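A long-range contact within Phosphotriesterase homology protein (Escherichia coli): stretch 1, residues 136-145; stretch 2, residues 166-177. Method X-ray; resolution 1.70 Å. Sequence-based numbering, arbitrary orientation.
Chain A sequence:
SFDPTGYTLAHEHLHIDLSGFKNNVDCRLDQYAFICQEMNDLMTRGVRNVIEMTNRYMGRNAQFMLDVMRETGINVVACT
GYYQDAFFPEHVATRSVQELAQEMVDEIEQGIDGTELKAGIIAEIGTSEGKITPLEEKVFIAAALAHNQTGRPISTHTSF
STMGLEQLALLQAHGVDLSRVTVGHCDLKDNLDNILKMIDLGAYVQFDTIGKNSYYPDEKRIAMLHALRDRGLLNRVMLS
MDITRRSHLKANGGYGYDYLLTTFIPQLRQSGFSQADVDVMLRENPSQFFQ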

# COMPACT_ATOMS: atom_id res chain seq x y z
N GLU A 136 13.51 0.73 12.77
CA GLU A 136 12.19 0.35 12.24
C GLU A 136 11.21 0.18 13.42
O GLU A 136 10.07 0.61 13.34
CB GLU A 136 12.31 -0.93 11.43
CG GLU A 136 12.87 -0.67 10.03
CD GLU A 136 13.39 -1.92 9.34
OE1 GLU A 136 13.33 -3.02 9.92
OE2 GLU A 136 13.86 -1.78 8.20
N GLU A 137 11.68 -0.44 14.50
CA GLU A 137 10.85 -0.62 15.69
C GLU A 137 10.35 0.74 16.18
O GLU A 137 9.17 0.92 16.46
CB GLU A 137 11.62 -1.31 16.81
CG GLU A 137 10.80 -1.41 18.10
CD GLU A 137 11.55 -2.07 19.24
OE1 GLU A 137 12.78 -1.88 19.35
OE2 GLU A 137 10.91 -2.78 20.03
N LYS A 138 11.27 1.71 16.24
CA LYS A 138 10.97 3.07 16.68
C LYS A 138 9.92 3.71 15.76
O LYS A 138 8.99 4.38 16.22
CB LYS A 138 12.25 3.90 16.66
CG LYS A 138 12.13 5.32 17.18
CD LYS A 138 13.46 6.02 16.92
CE LYS A 138 13.61 7.32 17.67
NZ LYS A 138 14.98 7.87 17.42
N VAL A 139 10.07 3.51 14.45
CA VAL A 139 9.10 4.06 13.51
C VAL A 139 7.71 3.40 13.73
O VAL A 139 6.70 4.09 13.72
CB VAL A 139 9.59 3.92 12.03
CG1 VAL A 139 8.42 4.16 11.05
CG2 VAL A 139 10.70 4.96 11.76
N PHE A 140 7.68 2.09 13.93
CA PHE A 140 6.41 1.40 14.18
C PHE A 140 5.76 1.88 15.49
O PHE A 140 4.53 1.99 15.58
CB PHE A 140 6.61 -0.11 14.18
CG PHE A 140 6.40 -0.74 12.83
CD1 PHE A 140 7.32 -0.56 11.80
CD2 PHE A 140 5.24 -1.48 12.56
CE1 PHE A 140 7.10 -1.10 10.52
CE2 PHE A 140 5.01 -2.03 11.29
CZ PHE A 140 5.94 -1.84 10.27
N ILE A 141 6.57 2.19 16.51
CA ILE A 141 6.00 2.68 17.77
C ILE A 141 5.41 4.08 17.55
O ILE A 141 4.31 4.38 18.03
CB ILE A 141 7.05 2.67 18.91
CG1 ILE A 141 7.41 1.23 19.24
CG2 ILE A 141 6.48 3.37 20.17
CD1 ILE A 141 8.65 1.05 20.07
N ALA A 142 6.11 4.91 16.77
CA ALA A 142 5.64 6.24 16.45
C ALA A 142 4.33 6.14 15.67
O ALA A 142 3.42 6.93 15.88
CB ALA A 142 6.68 6.99 15.62
N ALA A 143 4.25 5.16 14.77
CA ALA A 143 3.05 4.95 13.96
C ALA A 143 1.88 4.61 14.89
O ALA A 143 0.79 5.19 14.75
CB ALA A 143 3.28 3.82 12.94
N ALA A 144 2.13 3.74 15.86
CA ALA A 144 1.15 3.34 16.85
C ALA A 144 0.66 4.60 17.57
O ALA A 144 -0.55 4.85 17.63
CB ALA A 144 1.76 2.36 17.82
N LEU A 145 1.59 5.43 18.05
CA LEU A 145 1.22 6.67 18.74
C LEU A 145 0.37 7.59 17.88
O LEU A 145 -0.62 8.15 18.36
CB LEU A 145 2.47 7.42 19.22
CG LEU A 145 3.35 6.63 20.20
CD1 LEU A 145 4.55 7.49 20.63
CD2 LEU A 145 2.50 6.19 21.40
N GLU A 166 5.35 -10.26 13.34
CA GLU A 166 6.15 -9.46 14.27
C GLU A 166 5.69 -8.00 14.26
O GLU A 166 5.65 -7.35 15.32
CB GLU A 166 7.64 -9.54 13.91
CG GLU A 166 8.31 -10.85 14.32
CD GLU A 166 8.11 -11.99 13.33
OE1 GLU A 166 7.47 -11.80 12.27
OE2 GLU A 166 8.62 -13.09 13.61
N GLN A 167 5.33 -7.50 13.08
CA GLN A 167 4.84 -6.13 12.95
C GLN A 167 3.53 -5.99 13.73
O GLN A 167 3.30 -4.98 14.38
CB GLN A 167 4.54 -5.77 11.50
CG GLN A 167 5.73 -5.74 10.55
CD GLN A 167 5.33 -5.34 9.13
OE1 GLN A 167 4.15 -5.32 8.79
NE2 GLN A 167 6.31 -5.00 8.31
N LEU A 168 2.66 -6.99 13.60
CA LEU A 168 1.36 -6.97 14.27
C LEU A 168 1.49 -7.04 15.79
O LEU A 168 0.77 -6.33 16.51
CB LEU A 168 0.45 -8.09 13.76
CG LEU A 168 0.05 -8.01 12.27
CD1 LEU A 168 -0.90 -9.17 11.95
CD2 LEU A 168 -0.62 -6.68 11.98
N ALA A 169 2.39 -7.90 16.27
CA ALA A 169 2.65 -8.06 17.70
C ALA A 169 3.18 -6.74 18.29
O ALA A 169 2.77 -6.34 19.38
CB ALA A 169 3.66 -9.18 17.93
N LEU A 170 4.07 -6.08 17.55
CA LEU A 170 4.63 -4.79 17.99
C LEU A 170 3.54 -3.71 18.07
O LEU A 170 3.42 -2.99 19.07
CB LEU A 170 5.74 -4.34 17.03
CG LEU A 170 6.51 -3.06 17.38
CD1 LEU A 170 7.24 -3.24 18.71
CD2 LEU A 170 7.52 -2.74 16.28
N LEU A 171 2.72 -3.62 17.03
CA LEU A 171 1.66 -2.63 16.99
C LEU A 171 0.60 -2.88 18.07
O LEU A 171 0.17 -1.95 18.74
CB LEU A 171 1.03 -2.57 15.59
CG LEU A 171 1.96 -2.02 14.49
CD1 LEU A 171 1.31 -2.20 13.13
CD2 LEU A 171 2.27 -0.54 14.75
N GLN A 172 0.23 -4.14 18.26
CA GLN A 172 -0.75 -4.50 19.28
C GLN A 172 -0.23 -4.24 20.70
O GLN A 172 -0.97 -3.80 21.57
CB GLN A 172 -1.16 -5.96 19.12
CG GLN A 172 -2.11 -6.44 20.20
CD GLN A 172 -2.72 -7.78 19.88
OE1 GLN A 172 -2.03 -8.80 19.87
NE2 GLN A 172 -4.01 -7.79 19.60
N ALA A 173 1.06 -4.50 20.93
CA ALA A 173 1.67 -4.26 22.23
C ALA A 173 1.60 -2.76 22.55
O ALA A 173 1.64 -2.35 23.72
CB ALA A 173 3.12 -4.75 22.25
N HIS A 174 1.52 -1.94 21.50
CA HIS A 174 1.42 -0.51 21.69
C HIS A 174 0.00 0.05 21.57
O HIS A 174 -0.20 1.23 21.27
CB HIS A 174 2.43 0.22 20.79
CG HIS A 174 3.84 0.09 21.27
ND1 HIS A 174 4.60 -1.04 21.05
CD2 HIS A 174 4.60 0.90 22.04
CE1 HIS A 174 5.76 -0.93 21.67
NE2 HIS A 174 5.78 0.25 22.28
N GLY A 175 -0.98 -0.81 21.84
CA GLY A 175 -2.37 -0.39 21.84
C GLY A 175 -3.16 -0.26 20.55
O GLY A 175 -4.28 0.25 20.57
N VAL A 176 -2.59 -0.72 19.43
CA VAL A 176 -3.29 -0.62 18.15
C VAL A 176 -4.28 -1.77 17.94
O VAL A 176 -3.94 -2.93 18.19
CB VAL A 176 -2.29 -0.57 16.96
CG1 VAL A 176 -3.03 -0.50 15.63
CG2 VAL A 176 -1.35 0.63 17.12
N ASP A 177 -5.51 -1.43 17.55
CA ASP A 177 -6.57 -2.40 17.24
C ASP A 177 -6.12 -2.94 15.87
O ASP A 177 -6.13 -2.18 14.89
CB ASP A 177 -7.91 -1.67 17.10
CG ASP A 177 -9.08 -2.61 16.83
OD1 ASP A 177 -8.91 -3.65 16.16
OD2 ASP A 177 -10.21 -2.30 17.28

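Contact between the helix of residues 136-145 and the helix that begins before Glu166, together with the turn that follows it. The helix axes approach to 9.2 Å and their N-to-C directions differ by 48°; 497 Å² of surface is buried, both sides summed. No hydrogen bond crosses the contact, which is made by packing.

Apolar packing centres on Phe140, which has more of its surface covered by the other stretch than any other residue of the first stretch, with CA-to-CB directed toward the second helix. Phe140 CB lies 3.5 Å from Leu170 CD2, and Phe140 CD2 is 3.8 Å from Leu171 CD2. Both leucine methyls approach the ring obliquely. Leu171 CA-to-CB points sideways, but the end of the side chain comes nearer, bringing Leu171 CD2 also to 3.5 Å from the backbone O of Phe140. Phe140 O accepts the helical hydrogen bond from Ala144 N (3.0 Å), and the leucine methyl is in van der Waals contact with it. One turn on, Ala144 marks the closest backbone register, Ala144 CA lying 6.0 Å from Leu171 CA. Its small side chain points toward the second stretch, and the single methyl meets three residues: Ala144 CB is 3.6 Å from Val176 CG2, 3.7 Å from His174 CB and 4.3 Å from Leu171 CD2. The contact thus extends past the helix into the turn.

A CH-pi contact joins Ile141 to His174: Ile141 CG1 sits over one face of the His174 imidazole, 3.7 Å from the ring centroid and 19° off the ring normal; the ring atom nearest Ile141 CG1 is His174 NE2, at 3.6 Å. The ring is steadied from within its own stretch: His174 ND1 donates to Leu170 O (3.0 Å, N-H...O angle 162°). This nearly straight bond ties the imidazole back to the preceding helical turn while its face receives the isoleucine.

Two polar side chains make van der Waals contacts. Gln167 NE2 comes within 3.7 Å of Phe140 CZ, obliquely to the ring; both amide ends of Gln167 are hydrogen-bonded elsewhere in the structure, so its buried polar group is not left unpaired. Glu137, partly exposed, extends with chi1 and chi2 both t, and Glu137 OE2 reaches 3.9 Å from Leu170 CD1. Leu170 therefore touches both Glu137 and Phe140.

Backbone hydrogen bonds shape the turn: Val176 N donates to Leu171 O (3.1 Å) and Gly175 N to Gln172 O (3.0 Å). Gly175 adopts phi/psi of 81/9°, where a CB would be jammed against the carbonyl O of His174.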